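Local coordinates for protein nucleoporin nup120 (Schizosaccharomyces pombe, PDB 4GQ2) that serves as a component of the nuclear pore complex, helping to build the gateway through which nuclear transport factors pass, at residues Phe428-Leu442 with Phe459-Val471. Residues are numbered along the deposited sequence; the frame is centred on the assembly and turned at random.
Sequences FAHNTSIESIQVALL and FGALTISELKNAV
With CG anti to its carbonyl carbon (chi1 -79°), Phe-428 swings its ring onto helix 464-478, where Lys-468, Val-471, Leu-467 and Ile-464 receive it as a knob in a hole. Lys-468 CG lies 3.5 Å from the ring centroid, almost on the normal, in a CH-pi contact; Ile-437 CD1 lies over the opposite face, offset toward the rim, while Leu-467 CD2 and Val-471 CG2 meet the edge. Leu-467, its CG anti to the backbone N (chi1 -175°), returns the knob among Phe-428, Ile-434, Ile-437 and Gln-438. Further along, Leu-441 crosses Phe-459 at about a right angle, holding CD2 over the ring face, 4.0 Å from its centroid, and also fills a hole that Val-471, Ala-470 and Leu-467 complete. Leu-442 CD1 comes obliquely to within 3.4 Å of Phe-459 CE2. The axes of 434-442 and 464-471 lie 10.9 Å apart at 37°, a separation bridged by the Phe-428 ring and aliphatic branches. Without the ring, as with an alanine here, a gap is likely to open between Lys-468 and Ile-437. Dispersion and burial of hydrocarbon, including the aliphatic part of a lysine, thus join helices 434-443 and 464-478, with Phe-428 and Phe-459 entering from the chain ahead of each.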
loop_
_atom_site.group_PDB
_atom_site.type_symbol
_atom_site.label_atom_id
_atom_site.label_comp_id
_atom_site.label_asym_id
_atom_site.label_seq_id
_atom_site.Cartn_x
_atom_site.Cartn_y
_atom_site.Cartn_z
ATOM N N PHE A 428 4.890 2.799 -7.599
ATOM C CA PHE A 428 3.583 3.223 -7.101
ATOM C C PHE A 428 3.552 3.680 -5.640
ATOM O O PHE A 428 2.515 4.119 -5.150
ATOM C CB PHE A 428 2.524 2.157 -7.387
ATOM C CG PHE A 428 2.038 2.183 -8.806
ATOM C CD1 PHE A 428 2.693 1.449 -9.794
ATOM C CD2 PHE A 428 0.960 2.985 -9.168
ATOM C CE1 PHE A 428 2.259 1.494 -11.110
ATOM C CE2 PHE A 428 0.522 3.034 -10.481
ATOM C CZ PHE A 428 1.171 2.285 -11.453
ATOM N N ALA A 429 4.694 3.597 -4.966
ATOM C CA ALA A 429 4.821 4.067 -3.594
ATOM C C ALA A 429 5.878 5.161 -3.511
ATOM O O ALA A 429 6.498 5.358 -2.470
ATOM C CB ALA A 429 5.163 2.907 -2.660
ATOM N N HIS A 430 6.069 5.885 -4.608
ATOM C CA HIS A 430 7.164 6.844 -4.692
ATOM C C HIS A 430 6.788 8.278 -4.419
ATOM O O HIS A 430 7.659 9.148 -4.361
ATOM C CB HIS A 430 7.875 6.722 -6.034
ATOM C CG HIS A 430 9.311 7.171 -5.995
ATOM N ND1 HIS A 430 9.738 8.289 -6.609
ATOM C CD2 HIS A 430 10.423 6.617 -5.365
ATOM C CE1 HIS A 430 11.058 8.439 -6.396
ATOM N NE2 HIS A 430 11.476 7.415 -5.634
ATOM N N ASN A 431 5.492 8.533 -4.237
ATOM C CA ASN A 431 4.974 9.887 -4.002
ATOM C C ASN A 431 5.025 10.803 -5.235
ATOM O O ASN A 431 4.961 12.028 -5.118
ATOM C CB ASN A 431 5.653 10.550 -2.790
ATOM C CG ASN A 431 5.490 9.745 -1.512
ATOM O OD1 ASN A 431 5.713 8.533 -1.492
ATOM N ND2 ASN A 431 5.108 10.422 -0.431
ATOM N N THR A 432 5.137 10.198 -6.414
ATOM C CA THR A 432 5.010 10.926 -7.659
ATOM C C THR A 432 3.522 10.956 -8.014
ATOM O O THR A 432 2.741 10.167 -7.478
ATOM C CB THR A 432 5.814 10.267 -8.808
ATOM O OG1 THR A 432 5.172 9.060 -9.215
ATOM C CG2 THR A 432 7.243 9.958 -8.388
ATOM N N SER A 433 3.134 11.864 -8.909
ATOM C CA SER A 433 1.745 11.975 -9.343
ATOM C C SER A 433 1.346 10.824 -10.251
ATOM O O SER A 433 2.176 10.265 -10.967
ATOM C CB SER A 433 1.518 13.284 -10.099
ATOM O OG SER A 433 2.119 13.216 -11.388
ATOM N N ILE A 434 0.055 10.509 -10.230
ATOM C CA ILE A 434 -0.542 9.533 -11.127
ATOM C C ILE A 434 -0.375 9.936 -12.594
ATOM O O ILE A 434 -0.145 9.076 -13.451
ATOM C CB ILE A 434 -2.020 9.254 -10.736
ATOM C CG1 ILE A 434 -2.108 7.956 -9.926
ATOM C CG2 ILE A 434 -2.928 9.118 -11.953
ATOM C CD1 ILE A 434 -1.561 8.050 -8.518
ATOM N N GLU A 435 -0.455 11.237 -12.877
ATOM C CA GLU A 435 -0.357 11.710 -14.260
ATOM C C GLU A 435 0.978 11.369 -14.905
ATOM O O GLU A 435 1.009 10.926 -16.052
ATOM C CB GLU A 435 -0.660 13.202 -14.381
ATOM C CG GLU A 435 -2.139 13.534 -14.267
ATOM C CD GLU A 435 -2.607 13.628 -12.825
ATOM O OE1 GLU A 435 -1.750 13.671 -11.913
ATOM O OE2 GLU A 435 -3.832 13.672 -12.600
ATOM N N SER A 436 2.067 11.543 -14.156
ATOM C CA SER A 436 3.406 11.224 -14.653
ATOM C C SER A 436 3.538 9.758 -15.058
ATOM O O SER A 436 4.222 9.445 -16.030
ATOM C CB SER A 436 4.473 11.596 -13.632
ATOM O OG SER A 436 4.371 10.779 -12.488
ATOM N N ILE A 437 2.860 8.871 -14.329
ATOM C CA ILE A 437 2.828 7.448 -14.689
ATOM C C ILE A 437 2.019 7.239 -15.975
ATOM O O ILE A 437 2.470 6.536 -16.891
ATOM C CB ILE A 437 2.311 6.551 -13.534
ATOM C CG1 ILE A 437 3.250 6.639 -12.316
ATOM C CG2 ILE A 437 2.168 5.103 -13.983
ATOM C CD1 ILE A 437 2.779 5.882 -11.085
ATOM N N GLN A 438 0.849 7.876 -16.050
ATOM C CA GLN A 438 -0.015 7.772 -17.229
ATOM C C GLN A 438 0.663 8.285 -18.492
ATOM O O GLN A 438 0.619 7.635 -19.532
ATOM C CB GLN A 438 -1.324 8.531 -17.021
ATOM C CG GLN A 438 -2.214 7.958 -15.942
ATOM C CD GLN A 438 -3.374 8.868 -15.601
ATOM O OE1 GLN A 438 -3.361 10.060 -15.909
ATOM N NE2 GLN A 438 -4.392 8.306 -14.965
ATOM N N VAL A 439 1.286 9.455 -18.399
ATOM C CA VAL A 439 1.999 10.028 -19.541
ATOM C C VAL A 439 3.223 9.195 -19.901
ATOM O O VAL A 439 3.460 8.931 -21.077
ATOM C CB VAL A 439 2.368 11.509 -19.313
ATOM C CG1 VAL A 439 3.284 12.017 -20.416
ATOM C CG2 VAL A 439 1.100 12.347 -19.255
ATOM N N ALA A 440 3.984 8.764 -18.894
ATOM C CA ALA A 440 5.101 7.848 -19.124
ATOM C C ALA A 440 4.637 6.565 -19.819
ATOM O O ALA A 440 5.307 6.062 -20.721
ATOM C CB ALA A 440 5.793 7.520 -17.819
ATOM N N LEU A 441 3.485 6.048 -19.398
ATOM C CA LEU A 441 2.902 4.853 -19.999
ATOM C C LEU A 441 2.609 5.019 -21.498
ATOM O O LEU A 441 2.796 4.076 -22.267
ATOM C CB LEU A 441 1.635 4.432 -19.244
ATOM C CG LEU A 441 1.056 3.058 -19.584
ATOM C CD1 LEU A 441 2.104 1.969 -19.390
ATOM C CD2 LEU A 441 -0.177 2.781 -18.737
ATOM N N LEU A 442 2.144 6.207 -21.890
ATOM C CA LEU A 442 1.929 6.568 -23.297
ATOM C C LEU A 442 3.185 6.352 -24.142
ATOM O O LEU A 442 3.152 5.676 -25.171
ATOM C CB LEU A 442 1.514 8.035 -23.401
ATOM C CG LEU A 442 0.104 8.480 -23.798
ATOM C CD1 LEU A 442 -0.971 7.998 -22.840
ATOM C CD2 LEU A 442 0.086 9.998 -23.887
ATOM N N PHE A 459 -6.697 6.940 -20.101
ATOM C CA PHE A 459 -6.028 6.414 -18.908
ATOM C C PHE A 459 -6.616 6.985 -17.615
ATOM O O PHE A 459 -6.529 6.357 -16.561
ATOM C CB PHE A 459 -4.517 6.676 -18.953
ATOM C CG PHE A 459 -3.745 5.718 -19.826
ATOM C CD1 PHE A 459 -4.253 4.460 -20.147
ATOM C CD2 PHE A 459 -2.483 6.059 -20.292
ATOM C CE1 PHE A 459 -3.528 3.578 -20.941
ATOM C CE2 PHE A 459 -1.752 5.180 -21.085
ATOM C CZ PHE A 459 -2.276 3.940 -21.412
ATOM N N GLY A 460 -7.207 8.176 -17.710
ATOM C CA GLY A 460 -7.855 8.830 -16.572
ATOM C C GLY A 460 -9.129 8.136 -16.120
ATOM O O GLY A 460 -9.595 8.354 -14.997
ATOM N N ALA A 461 -9.694 7.303 -16.996
ATOM C CA ALA A 461 -10.867 6.487 -16.665
ATOM C C ALA A 461 -10.476 5.082 -16.185
ATOM O O ALA A 461 -11.340 4.246 -15.909
ATOM C CB ALA A 461 -11.822 6.407 -17.848
ATOM N N LEU A 462 -9.170 4.836 -16.092
ATOM C CA LEU A 462 -8.642 3.612 -15.493
ATOM C C LEU A 462 -8.580 3.731 -13.978
ATOM O O LEU A 462 -8.194 4.776 -13.441
ATOM C CB LEU A 462 -7.242 3.294 -16.042
ATOM C CG LEU A 462 -7.038 2.168 -17.065
ATOM C CD1 LEU A 462 -8.058 2.190 -18.202
ATOM C CD2 LEU A 462 -5.608 2.207 -17.602
ATOM N N THR A 463 -8.969 2.655 -13.296
ATOM C CA THR A 463 -8.773 2.539 -11.858
ATOM C C THR A 463 -7.283 2.367 -11.584
ATOM O O THR A 463 -6.514 2.010 -12.481
ATOM C CB THR A 463 -9.557 1.348 -11.260
ATOM O OG1 THR A 463 -9.189 0.137 -11.930
ATOM C CG2 THR A 463 -11.062 1.558 -11.398
ATOM N N ILE A 464 -6.881 2.623 -10.347
ATOM C CA ILE A 464 -5.481 2.518 -9.938
ATOM C C ILE A 464 -4.900 1.107 -10.147
ATOM O O ILE A 464 -3.732 0.960 -10.511
ATOM C CB ILE A 464 -5.304 2.972 -8.469
ATOM C CG1 ILE A 464 -3.828 3.008 -8.075
ATOM C CG2 ILE A 464 -6.106 2.081 -7.523
ATOM C CD1 ILE A 464 -3.069 4.168 -8.687
ATOM N N SER A 465 -5.718 0.082 -9.914
ATOM C CA SER A 465 -5.307 -1.301 -10.136
ATOM C C SER A 465 -5.160 -1.579 -11.621
ATOM O O SER A 465 -4.214 -2.246 -12.033
ATOM C CB SER A 465 -6.299 -2.287 -9.515
ATOM O OG SER A 465 -6.172 -2.295 -8.106
ATOM N N GLU A 466 -6.097 -1.060 -12.413
ATOM C CA GLU A 466 -6.020 -1.171 -13.861
ATOM C C GLU A 466 -4.764 -0.477 -14.379
ATOM O O GLU A 466 -4.118 -0.983 -15.295
ATOM C CB GLU A 466 -7.281 -0.614 -14.532
ATOM C CG GLU A 466 -8.421 -1.626 -14.649
ATOM C CD GLU A 466 -9.792 -0.992 -14.876
ATOM O OE1 GLU A 466 -9.890 0.015 -15.611
ATOM O OE2 GLU A 466 -10.784 -1.511 -14.314
ATOM N N LEU A 467 -4.412 0.659 -13.772
ATOM C CA LEU A 467 -3.199 1.390 -14.148
ATOM C C LEU A 467 -1.940 0.578 -13.846
ATOM O O LEU A 467 -1.047 0.470 -14.694
ATOM C CB LEU A 467 -3.132 2.763 -13.460
ATOM C CG LEU A 467 -1.972 3.687 -13.848
ATOM C CD1 LEU A 467 -1.983 3.993 -15.340
ATOM C CD2 LEU A 467 -2.027 4.974 -13.041
ATOM N N LYS A 468 -1.887 0.016 -12.636
ATOM C CA LYS A 468 -0.805 -0.878 -12.214
ATOM C C LYS A 468 -0.640 -2.050 -13.171
ATOM O O LYS A 468 0.468 -2.341 -13.610
ATOM C CB LYS A 468 -1.045 -1.399 -10.796
ATOM C CG LYS A 468 -0.490 -0.500 -9.708
ATOM C CD LYS A 468 -0.132 -1.303 -8.471
ATOM C CE LYS A 468 -1.163 -1.124 -7.377
ATOM N NZ LYS A 468 -1.170 0.291 -6.910
ATOM N N ASN A 469 -1.752 -2.709 -13.487
ATOM C CA ASN A 469 -1.768 -3.817 -14.438
ATOM C C ASN A 469 -1.348 -3.418 -15.854
ATOM O O ASN A 469 -0.710 -4.198 -16.559
ATOM C CB ASN A 469 -3.151 -4.475 -14.456
ATOM C CG ASN A 469 -3.538 -5.046 -13.101
ATOM O OD1 ASN A 469 -2.678 -5.378 -12.274
ATOM N ND2 ASN A 469 -4.834 -5.156 -12.861
ATOM N N ALA A 470 -1.704 -2.197 -16.251
ATOM C CA ALA A 470 -1.402 -1.700 -17.574
ATOM C C ALA A 470 0.095 -1.407 -17.681
ATOM O O ALA A 470 0.712 -1.698 -18.708
ATOM C CB ALA A 470 -2.235 -0.460 -17.877
ATOM N N VAL A 471 0.668 -0.847 -16.612
ATOM C CA VAL A 471 2.107 -0.586 -16.548
ATOM C C VAL A 471 2.871 -1.894 -16.636
ATOM O O VAL A 471 3.734 -2.038 -17.494
ATOM C CB VAL A 471 2.515 0.201 -15.274
ATOM C CG1 VAL A 471 4.021 0.152 -15.066
ATOM C CG2 VAL A 471 2.086 1.653 -15.381
#